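PDB 3BTP: single-strand DNA-binding protein from Agrobacterium tumefaciens, which binds single-stranded DNA without regard to sequence and mediates nuclear uptake of the single-stranded T-DNA copy during plant transformation. Local coordinates for residues A[319-325]-A[372-377]. Sequence-based numbering, arbitrary orientation.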
ATOM      1  N   TYR A 319      -1.228   3.818   7.231  1.00 20.99           N
ATOM      2  CA  TYR A 319      -0.845   2.912   6.135  1.00 20.54           C
ATOM      3  C   TYR A 319      -0.258   3.683   4.889  1.00 20.59           C
ATOM      4  O   TYR A 319       0.793   3.334   4.317  1.00 19.28           O
ATOM      5  CB  TYR A 319      -1.997   2.017   5.677  1.00 19.36           C
ATOM      6  CG  TYR A 319      -1.468   1.044   4.662  1.00 19.59           C
ATOM      7  CD1 TYR A 319      -0.548   0.074   5.030  1.00 15.57           C
ATOM      8  CD2 TYR A 319      -1.805   1.154   3.316  1.00 19.77           C
ATOM      9  CE1 TYR A 319      -0.029  -0.819   4.109  1.00 17.04           C
ATOM     10  CE2 TYR A 319      -1.306   0.269   2.367  1.00 18.07           C
ATOM     11  CZ  TYR A 319      -0.389  -0.696   2.767  1.00 23.09           C
ATOM     12  OH  TYR A 319       0.121  -1.595   1.850  1.00 23.83           O
ATOM     13  N   LEU A 320      -0.963   4.710   4.462  1.00 21.18           N
ATOM     14  CA  LEU A 320      -0.508   5.543   3.320  1.00 21.71           C
ATOM     15  C   LEU A 320       0.887   6.167   3.567  1.00 22.12           C
ATOM     16  O   LEU A 320       1.748   6.099   2.711  1.00 21.60           O
ATOM     17  CB  LEU A 320      -1.551   6.653   3.055  1.00 21.89           C
ATOM     18  CG  LEU A 320      -2.910   6.242   2.453  1.00 20.64           C
ATOM     19  CD1 LEU A 320      -3.864   7.468   2.319  1.00 19.53           C
ATOM     20  CD2 LEU A 320      -2.734   5.535   1.131  1.00 19.26           C
ATOM     21  N   GLU A 321       1.109   6.741   4.748  1.00 22.67           N
ATOM     22  CA  GLU A 321       2.411   7.295   5.103  1.00 23.45           C
ATOM     23  C   GLU A 321       3.495   6.256   5.164  1.00 22.55           C
ATOM     24  O   GLU A 321       4.625   6.536   4.719  1.00 21.89           O
ATOM     25  CB  GLU A 321       2.382   7.982   6.494  1.00 25.07           C
ATOM     26  CG  GLU A 321       1.583   9.239   6.496  1.00 27.72           C
ATOM     27  CD  GLU A 321       2.233  10.278   5.616  1.00 35.67           C
ATOM     28  OE1 GLU A 321       3.420  10.625   5.857  1.00 35.69           O
ATOM     29  OE2 GLU A 321       1.570  10.716   4.664  1.00 35.12           O
ATOM     30  N   SER A 322       3.213   5.075   5.746  1.00 21.03           N
ATOM     31  CA  SER A 322       4.216   3.956   5.680  1.00 19.83           C
ATOM     32  C   SER A 322       4.534   3.529   4.239  1.00 21.49           C
ATOM     33  O   SER A 322       5.594   2.970   3.977  1.00 22.92           O
ATOM     34  CB  SER A 322       3.741   2.702   6.473  1.00 20.29           C
ATOM     35  OG  SER A 322       2.766   1.936   5.744  1.00 20.71           O
ATOM     36  N   TRP A 323       3.590   3.679   3.305  1.00 21.33           N
ATOM     37  CA  TRP A 323       3.864   3.379   1.900  1.00 22.09           C
ATOM     38  C   TRP A 323       4.808   4.446   1.273  1.00 24.16           C
ATOM     39  O   TRP A 323       5.825   4.096   0.624  1.00 24.38           O
ATOM     40  CB  TRP A 323       2.556   3.265   1.111  1.00 20.86           C
ATOM     41  CG  TRP A 323       2.783   2.951  -0.356  1.00 21.16           C
ATOM     42  CD1 TRP A 323       2.916   3.849  -1.383  1.00 17.94           C
ATOM     43  CD2 TRP A 323       2.906   1.641  -0.947  1.00 18.14           C
ATOM     44  NE1 TRP A 323       3.108   3.183  -2.563  1.00 22.01           N
ATOM     45  CE2 TRP A 323       3.105   1.831  -2.330  1.00 18.23           C
ATOM     46  CE3 TRP A 323       2.808   0.340  -0.439  1.00 19.09           C
ATOM     47  CZ2 TRP A 323       3.219   0.783  -3.214  1.00 20.51           C
ATOM     48  CZ3 TRP A 323       2.974  -0.723  -1.294  1.00 19.54           C
ATOM     49  CH2 TRP A 323       3.182  -0.504  -2.678  1.00 20.08           C
ATOM     50  N   GLU A 324       4.505   5.738   1.489  1.00 26.04           N
ATOM     51  CA  GLU A 324       5.341   6.844   0.991  1.00 28.01           C
ATOM     52  C   GLU A 324       5.054   7.998   1.908  1.00 27.05           C
ATOM     53  O   GLU A 324       3.909   8.439   1.955  1.00 26.95           O
ATOM     54  CB  GLU A 324       4.943   7.271  -0.469  1.00 27.86           C
ATOM     55  CG  GLU A 324       5.807   8.489  -1.160  1.00 29.66           C
ATOM     56  CD  GLU A 324       4.978   9.416  -2.218  1.00 34.66           C
ATOM     57  OE1 GLU A 324       4.490   8.871  -3.263  1.00 34.72           O
ATOM     58  OE2 GLU A 324       4.775  10.686  -1.965  1.00 41.40           O
ATOM     59  N   ARG A 325       6.062   8.545   2.567  1.00 26.70           N
ATOM     60  CA  ARG A 325       5.868   9.738   3.387  1.00 29.23           C
ATOM     61  C   ARG A 325       5.281  10.868   2.571  1.00 27.91           C
ATOM     62  O   ARG A 325       5.678  11.055   1.449  1.00 28.29           O
ATOM     63  CB  ARG A 325       7.184  10.164   4.017  1.00 30.42           C
ATOM     64  CG  ARG A 325       7.557   9.292   5.183  1.00 36.98           C
ATOM     65  CD  ARG A 325       7.866   7.753   4.778  1.00 50.46           C
ATOM     66  NE  ARG A 325       7.703   6.812   5.919  1.00 53.38           N
ATOM     67  CZ  ARG A 325       7.199   7.188   7.102  1.00 56.18           C
ATOM     68  NH1 ARG A 325       6.762   8.440   7.274  1.00 52.67           N
ATOM     69  NH2 ARG A 325       7.088   6.316   8.099  1.00 58.82           N
ATOM     70  N   ASP A 372      10.796  -0.301   8.083  1.00 20.43           N
ATOM     71  CA  ASP A 372       9.695   0.442   8.611  1.00 22.36           C
ATOM     72  C   ASP A 372       8.294  -0.033   8.144  1.00 23.50           C
ATOM     73  O   ASP A 372       7.403  -0.294   8.967  1.00 24.24           O
ATOM     74  CB  ASP A 372       9.889   1.890   8.187  1.00 24.00           C
ATOM     75  CG  ASP A 372       8.712   2.768   8.579  1.00 31.21           C
ATOM     76  OD1 ASP A 372       8.550   2.983   9.796  1.00 35.17           O
ATOM     77  OD2 ASP A 372       7.930   3.206   7.662  1.00 41.34           O
ATOM     78  N   TYR A 373       8.086  -0.101   6.837  1.00 22.27           N
ATOM     79  CA  TYR A 373       6.903  -0.746   6.264  1.00 22.14           C
ATOM     80  C   TYR A 373       6.603  -2.123   6.916  1.00 22.11           C
ATOM     81  O   TYR A 373       5.507  -2.396   7.408  1.00 20.39           O
ATOM     82  CB  TYR A 373       7.063  -0.873   4.713  1.00 21.41           C
ATOM     83  CG  TYR A 373       5.848  -1.417   4.028  1.00 21.36           C
ATOM     84  CD1 TYR A 373       4.768  -0.576   3.661  1.00 20.23           C
ATOM     85  CD2 TYR A 373       5.734  -2.755   3.788  1.00 21.28           C
ATOM     86  CE1 TYR A 373       3.609  -1.081   3.028  1.00 17.19           C
ATOM     87  CE2 TYR A 373       4.575  -3.290   3.197  1.00 21.97           C
ATOM     88  CZ  TYR A 373       3.526  -2.462   2.833  1.00 20.46           C
ATOM     89  OH  TYR A 373       2.450  -3.073   2.221  1.00 22.52           O
ATOM     90  N   LEU A 374       7.585  -2.998   6.873  1.00 21.98           N
ATOM     91  CA  LEU A 374       7.434  -4.295   7.436  1.00 22.96           C
ATOM     92  C   LEU A 374       7.082  -4.312   8.929  1.00 23.09           C
ATOM     93  O   LEU A 374       6.122  -4.983   9.330  1.00 24.67           O
ATOM     94  CB  LEU A 374       8.676  -5.114   7.124  1.00 22.69           C
ATOM     95  CG  LEU A 374       8.674  -6.627   7.210  1.00 24.68           C
ATOM     96  CD1 LEU A 374       7.685  -7.327   6.213  1.00 23.12           C
ATOM     97  CD2 LEU A 374      10.143  -7.106   7.020  1.00 23.71           C
ATOM     98  N   LEU A 375       7.840  -3.605   9.743  1.00 22.12           N
ATOM     99  CA  LEU A 375       7.649  -3.585  11.172  1.00 22.64           C
ATOM    100  C   LEU A 375       6.359  -2.882  11.636  1.00 24.27           C
ATOM    101  O   LEU A 375       5.784  -3.272  12.665  1.00 23.94           O
ATOM    102  CB  LEU A 375       8.839  -2.907  11.867  1.00 20.34           C
ATOM    103  CG  LEU A 375       9.987  -3.823  12.332  1.00 23.60           C
ATOM    104  CD1 LEU A 375      10.614  -4.757  11.239  1.00 19.77           C
ATOM    105  CD2 LEU A 375      11.051  -2.988  12.974  1.00 21.63           C
ATOM    106  N   GLN A 376       5.926  -1.843  10.901  1.00 24.17           N
ATOM    107  CA  GLN A 376       4.707  -1.110  11.210  1.00 26.17           C
ATOM    108  C   GLN A 376       3.495  -1.962  10.858  1.00 23.54           C
ATOM    109  O   GLN A 376       2.483  -2.022  11.571  1.00 23.48           O
ATOM    110  CB  GLN A 376       4.648   0.267  10.426  1.00 26.90           C
ATOM    111  CG  GLN A 376       4.244   1.488  11.325  1.00 38.46           C
ATOM    112  CD  GLN A 376       2.891   2.144  10.938  1.00 46.15           C
ATOM    113  OE1 GLN A 376       2.883   3.138  10.220  1.00 50.20           O
ATOM    114  NE2 GLN A 376       1.753   1.596  11.427  1.00 50.83           N
ATOM    115  N   ASN A 377       3.569  -2.563   9.707  1.00 22.05           N
ATOM    116  CA  ASN A 377       2.388  -3.118   9.091  1.00 21.77           C
ATOM    117  C   ASN A 377       2.232  -4.641   9.342  1.00 22.17           C
ATOM    118  O   ASN A 377       1.120  -5.170   9.245  1.00 20.05           O
ATOM    119  CB  ASN A 377       2.383  -2.821   7.599  1.00 19.96           C
ATOM    120  CG  ASN A 377       2.103  -1.382   7.304  1.00 22.88           C
ATOM    121  OD1 ASN A 377       2.796  -0.787   6.525  1.00 23.01           O
ATOM    122  ND2 ASN A 377       1.100  -0.813   7.933  1.00 18.12           N
TER
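The side chain of Ser322 packs as a knob into the hole formed by Asp372, Tyr373, Gln376 and Asn377. Its OG lies 2.8 Å from Asn377 OD1 and equally near Tyr319 O, one turn back; the single hydroxyl proton can serve either acceptor. OG reaches both because chi1 (78°) sets it between the backbone N and carbonyl carbon.

Beside this knob, Tyr319 OH and Tyr373 OH form a hydrogen bond of 2.8 Å, with either as possible donor. The two rings meet obliquely, planes at 58°, and touch through Tyr319 CE1 and Tyr373 CE1 at 3.8 Å. Asn377 ND2 reaches the edge of the Tyr319 ring, 3.5 Å from CD1, while OD1 of the same amide lies over a face of Tyr373. Trp323 runs alongside Tyr373, CE3 to CE1 3.8 Å.

At the exposed margin, Arg325 NH2 makes a salt bridge of 3.3 Å to Asp372 OD2, nearly straight at 177° and within the guanidinium plane, but arriving from above the carboxylate plane.

The short helical segments run nearly antiparallel, axes 9.7 Å apart. Helix 317-323 follows strand 314-316 of a four-stranded antiparallel sheet and helix 371-377 follows barrel strand 367-370, so the contact joins sheet to barrel. A bound partner protein also packs on Tyr319, Trp323 and Tyr373. The chemistry is thus mixed: a buried aromatic and hydroxyl-amide interior, bordered by a long ion pair probably weakened by its more exposed setting.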